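Local coordinates for protein crustacyanin (PDB 1I4U) that binds the carotenoid astaxanthin, which gives the lobster carapace its blue colour, as a lipocalin subunit of the oligomeric carrier crustacyanin, at the interface of chains A and B. Residues are numbered along the deposited sequence; one frame, centred on the assembly and turned at random. Chains: chain A/B, Crustacyanin.

Contact 1: the interface of chains A and B. Residues chain A 80-82, 96-98; chain B 87-88.
B:Phe88 pushes its ring, far edge first, onto two neighbouring strands of chain A, 76-85 and 93-97, and into the turn that follows the second. The ring is clasped between the stem of A:Lys82 and the backbone and CG methylene of A:Glu98. On one face lies the aliphatic stem of A:Lys82, which runs antiparallel to the phenylalanine side chain; its CD stands 3.9 Å above the ring plane, shifted toward the rim. The opposite face takes the backbone N of A:Glu98 and, nearer the root of the ring, the methylene CG of the same residue, 3.7 Å from B:Phe88 CG. The leading edge is met in plane by the backbone: A:Asp96 O lies 3.4 Å from B:Phe88 CZ, approached from its side, with the C=O pointing past the ring; the weakly positive rim may still favour it.

A:Asp96 closes one flank. With its CG anti to the backbone N (chi1 -158°), the carboxylate reaches alongside the ring toward chain B, its plane 83° from that of the phenyl group. OD1 sits near B:Phe88 CE1, while OD2 turns to the pyrrolidine of B:Pro87, 3.5 Å from its CG. A:Lys82 is extended until its last torsion, chi4 -92°, where the ammonium end bends off; CE passes the carbonyl O of B:Pro87 at 3.5 Å.

Behind this first shell, A:Gly81 lays its bare CA over a face of the A:Tyr97 ring, on the side turned away from B:Phe88, which lets the tyrosine lie close. A:Glu98 is steadied from its own chain: A:Asn80 ND2 gives a nearly straight hydrogen bond of 3.0 Å to OE1, arriving from above the carboxylate plane.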
# COMPACT_ATOMS: atom_id res chain seq x y z
N ASN A 80 -8.05 1.55 -13.29
CA ASN A 80 -7.46 2.89 -13.38
C ASN A 80 -6.35 3.06 -12.34
O ASN A 80 -6.59 2.80 -11.16
CB ASN A 80 -8.51 3.96 -13.15
CG ASN A 80 -9.59 3.96 -14.22
OD1 ASN A 80 -9.26 4.09 -15.40
ND2 ASN A 80 -10.84 3.83 -13.84
N GLY A 81 -5.19 3.44 -12.84
CA GLY A 81 -4.02 3.61 -12.01
C GLY A 81 -3.35 4.93 -12.24
O GLY A 81 -3.66 5.69 -13.17
N LYS A 82 -2.39 5.25 -11.36
CA LYS A 82 -1.52 6.40 -11.47
C LYS A 82 -0.11 6.02 -11.04
O LYS A 82 0.05 5.15 -10.19
CB LYS A 82 -1.96 7.56 -10.57
CG LYS A 82 -3.26 8.22 -10.95
CD LYS A 82 -3.67 9.21 -9.88
CE LYS A 82 -4.94 9.90 -10.31
NZ LYS A 82 -4.63 11.13 -11.03
N ASP A 96 -0.31 3.51 -7.81
CA ASP A 96 -1.58 3.60 -7.10
C ASP A 96 -2.71 3.17 -8.02
O ASP A 96 -2.66 3.47 -9.20
CB ASP A 96 -1.77 5.05 -6.61
CG ASP A 96 -2.72 5.25 -5.46
OD1 ASP A 96 -3.46 4.32 -5.09
OD2 ASP A 96 -2.71 6.42 -4.95
N TYR A 97 -3.71 2.46 -7.52
CA TYR A 97 -4.84 2.03 -8.29
C TYR A 97 -6.11 2.33 -7.55
O TYR A 97 -6.19 2.30 -6.31
CB TYR A 97 -4.80 0.51 -8.61
CG TYR A 97 -3.93 0.27 -9.84
CD1 TYR A 97 -2.56 0.18 -9.79
CD2 TYR A 97 -4.50 0.14 -11.09
CE1 TYR A 97 -1.78 -0.03 -10.94
CE2 TYR A 97 -3.76 -0.08 -12.23
CZ TYR A 97 -2.41 -0.18 -12.17
OH TYR A 97 -1.64 -0.37 -13.29
N GLU A 98 -7.20 2.60 -8.27
CA GLU A 98 -8.48 2.76 -7.63
C GLU A 98 -8.84 1.54 -6.77
O GLU A 98 -8.59 0.43 -7.15
CB GLU A 98 -9.62 2.91 -8.61
CG GLU A 98 -9.96 4.28 -9.11
CD GLU A 98 -10.97 4.35 -10.23
OE1 GLU A 98 -11.25 3.34 -10.91
OE2 GLU A 98 -11.49 5.46 -10.39
N PRO B 87 -6.00 9.87 -4.07
CA PRO B 87 -5.72 10.60 -5.31
C PRO B 87 -6.65 10.37 -6.49
O PRO B 87 -6.57 11.12 -7.47
CB PRO B 87 -4.32 10.04 -5.66
CG PRO B 87 -3.69 9.73 -4.36
CD PRO B 87 -4.82 9.11 -3.63
N PHE B 88 -7.52 9.39 -6.43
CA PHE B 88 -8.51 9.16 -7.46
C PHE B 88 -9.81 9.92 -7.14
O PHE B 88 -10.78 9.80 -7.84
CB PHE B 88 -8.76 7.69 -7.64
CG PHE B 88 -7.53 6.95 -8.16
CD1 PHE B 88 -6.66 6.38 -7.26
CD2 PHE B 88 -7.32 6.85 -9.52
CE1 PHE B 88 -5.50 5.73 -7.68
CE2 PHE B 88 -6.18 6.21 -9.95
CZ PHE B 88 -5.30 5.62 -9.06

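Contact 2: the interface of chains A and B. Residues chain A 44-45, 47; chain B 123-126.
The backbone N of B:Asn125 donates a hydrogen bond of 2.8 Å to the carbonyl O of A:Pro44, tying the loop that follows strand 115-123 of chain B to a loop of chain A. The donor is tilted 28° from the carbonyl plane, and the same oxygen also lies in plane at the edge of the B:Tyr124 ring. Around this bond the side chains pack closely. A:Pro44 and B:Tyr124 lie side by side and point the same way, with the proline CB 3.8 Å from CD1 of the tyrosine. The A:Tyr45 side chain also points the same way beside B:Tyr124, but the rings are inclined by about 39° and touch near their rims without stacking, CE1 of one 3.5 Å from CE1 of the other. The edge of B:Phe126 reaches across to A:Pro44 CB, which lies in its plane.

B:Asn125 has its CG between the backbone N and the carbonyl carbon (chi1 60°), which lays the amide against the A:Pro44 backbone; the A:Leu47 methyl CD2 crosses to its CA and CB.

Further out, each chain shapes its own half. CG of A:Pro44 rests over a face of the A:Tyr45 ring, and CB of B:Tyr124 covers a face of B:Phe126. Two waters complete the seam. Water 2 joins the carbonyl oxygens of A:Tyr45 and B:Asp123, and water 1 links the two phenol groups, 2.7 Å from A:Tyr45 OH and 3.0 Å from B:Tyr124 OH.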
# COMPACT_ATOMS: atom_id res chain seq x y z
N PRO A 44 -0.47 -11.29 -4.90
CA PRO A 44 -1.88 -11.51 -4.48
C PRO A 44 -2.74 -10.28 -4.70
O PRO A 44 -3.92 -10.32 -4.42
CB PRO A 44 -1.68 -11.79 -2.98
CG PRO A 44 -0.56 -10.87 -2.61
CD PRO A 44 0.40 -11.01 -3.75
N TYR A 45 -2.16 -9.20 -5.21
CA TYR A 45 -2.89 -7.93 -5.40
C TYR A 45 -3.30 -7.73 -6.84
O TYR A 45 -4.21 -6.97 -7.11
CB TYR A 45 -2.01 -6.76 -4.97
CG TYR A 45 -1.47 -6.89 -3.58
CD1 TYR A 45 -2.30 -6.80 -2.47
CD2 TYR A 45 -0.13 -7.10 -3.33
CE1 TYR A 45 -1.79 -6.91 -1.19
CE2 TYR A 45 0.39 -7.21 -2.07
CZ TYR A 45 -0.44 -7.11 -0.99
OH TYR A 45 0.09 -7.24 0.27
N LEU A 47 -5.22 -8.03 -9.88
CA LEU A 47 -6.54 -8.57 -10.22
C LEU A 47 -6.72 -9.01 -11.65
O LEU A 47 -7.65 -9.68 -12.00
CB LEU A 47 -7.64 -7.53 -9.89
CG LEU A 47 -7.69 -7.03 -8.45
CD1 LEU A 47 -8.82 -6.01 -8.29
CD2 LEU A 47 -7.79 -8.22 -7.50
N ASP B 123 -8.15 -5.96 -0.79
CA ASP B 123 -8.61 -7.16 -1.45
C ASP B 123 -7.49 -7.91 -2.14
O ASP B 123 -6.60 -7.32 -2.73
CB ASP B 123 -9.69 -6.79 -2.45
CG ASP B 123 -10.99 -6.39 -1.79
OD1 ASP B 123 -11.55 -7.25 -1.09
OD2 ASP B 123 -11.38 -5.20 -1.96
N TYR B 124 -7.56 -9.23 -2.07
CA TYR B 124 -6.64 -10.11 -2.79
C TYR B 124 -7.34 -10.73 -3.99
O TYR B 124 -8.56 -10.87 -4.04
CB TYR B 124 -6.14 -11.24 -1.87
CG TYR B 124 -5.40 -10.72 -0.64
CD1 TYR B 124 -4.21 -10.02 -0.75
CD2 TYR B 124 -5.89 -10.99 0.62
CE1 TYR B 124 -3.53 -9.55 0.37
CE2 TYR B 124 -5.23 -10.54 1.76
CZ TYR B 124 -4.06 -9.84 1.61
OH TYR B 124 -3.37 -9.37 2.71
N ASN B 125 -6.53 -11.17 -4.94
CA ASN B 125 -7.03 -11.77 -6.16
C ASN B 125 -7.56 -13.19 -5.97
O ASN B 125 -8.18 -13.70 -6.89
CB ASN B 125 -5.99 -11.69 -7.26
CG ASN B 125 -4.69 -12.40 -6.95
OD1 ASN B 125 -4.64 -13.23 -6.02
ND2 ASN B 125 -3.67 -12.06 -7.68
N PHE B 126 -7.43 -13.79 -4.82
CA PHE B 126 -7.92 -15.10 -4.52
C PHE B 126 -9.19 -15.01 -3.68
O PHE B 126 -9.63 -16.04 -3.17
CB PHE B 126 -6.84 -16.00 -3.92
CG PHE B 126 -6.13 -15.48 -2.68
CD1 PHE B 126 -4.99 -14.73 -2.76
CD2 PHE B 126 -6.62 -15.75 -1.39
CE1 PHE B 126 -4.37 -14.23 -1.61
CE2 PHE B 126 -6.02 -15.27 -0.24
CZ PHE B 126 -4.89 -14.50 -0.36
O HOH W 1 -1.70 -6.89 2.30
O HOH W 2 -5.81 -6.00 -4.88

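Contact 1 and contact 2 lie about 16 Å apart, measured between the centres of their C-alpha atoms, on the same A-B interface, and they share no residue. Contact 1 sets a loop of chain B against barrel strands of chain A and is seen here as packing round one aromatic ring; contact 2 joins a loop of chain A to the end of strand 115-123 of chain B and the loop after it, through a backbone bond and water. Because the interface is two-fold symmetric, each has a twin with the chains exchanged, so every subunit offers both halves of both contacts. The homodimer is thereby held at spaced points.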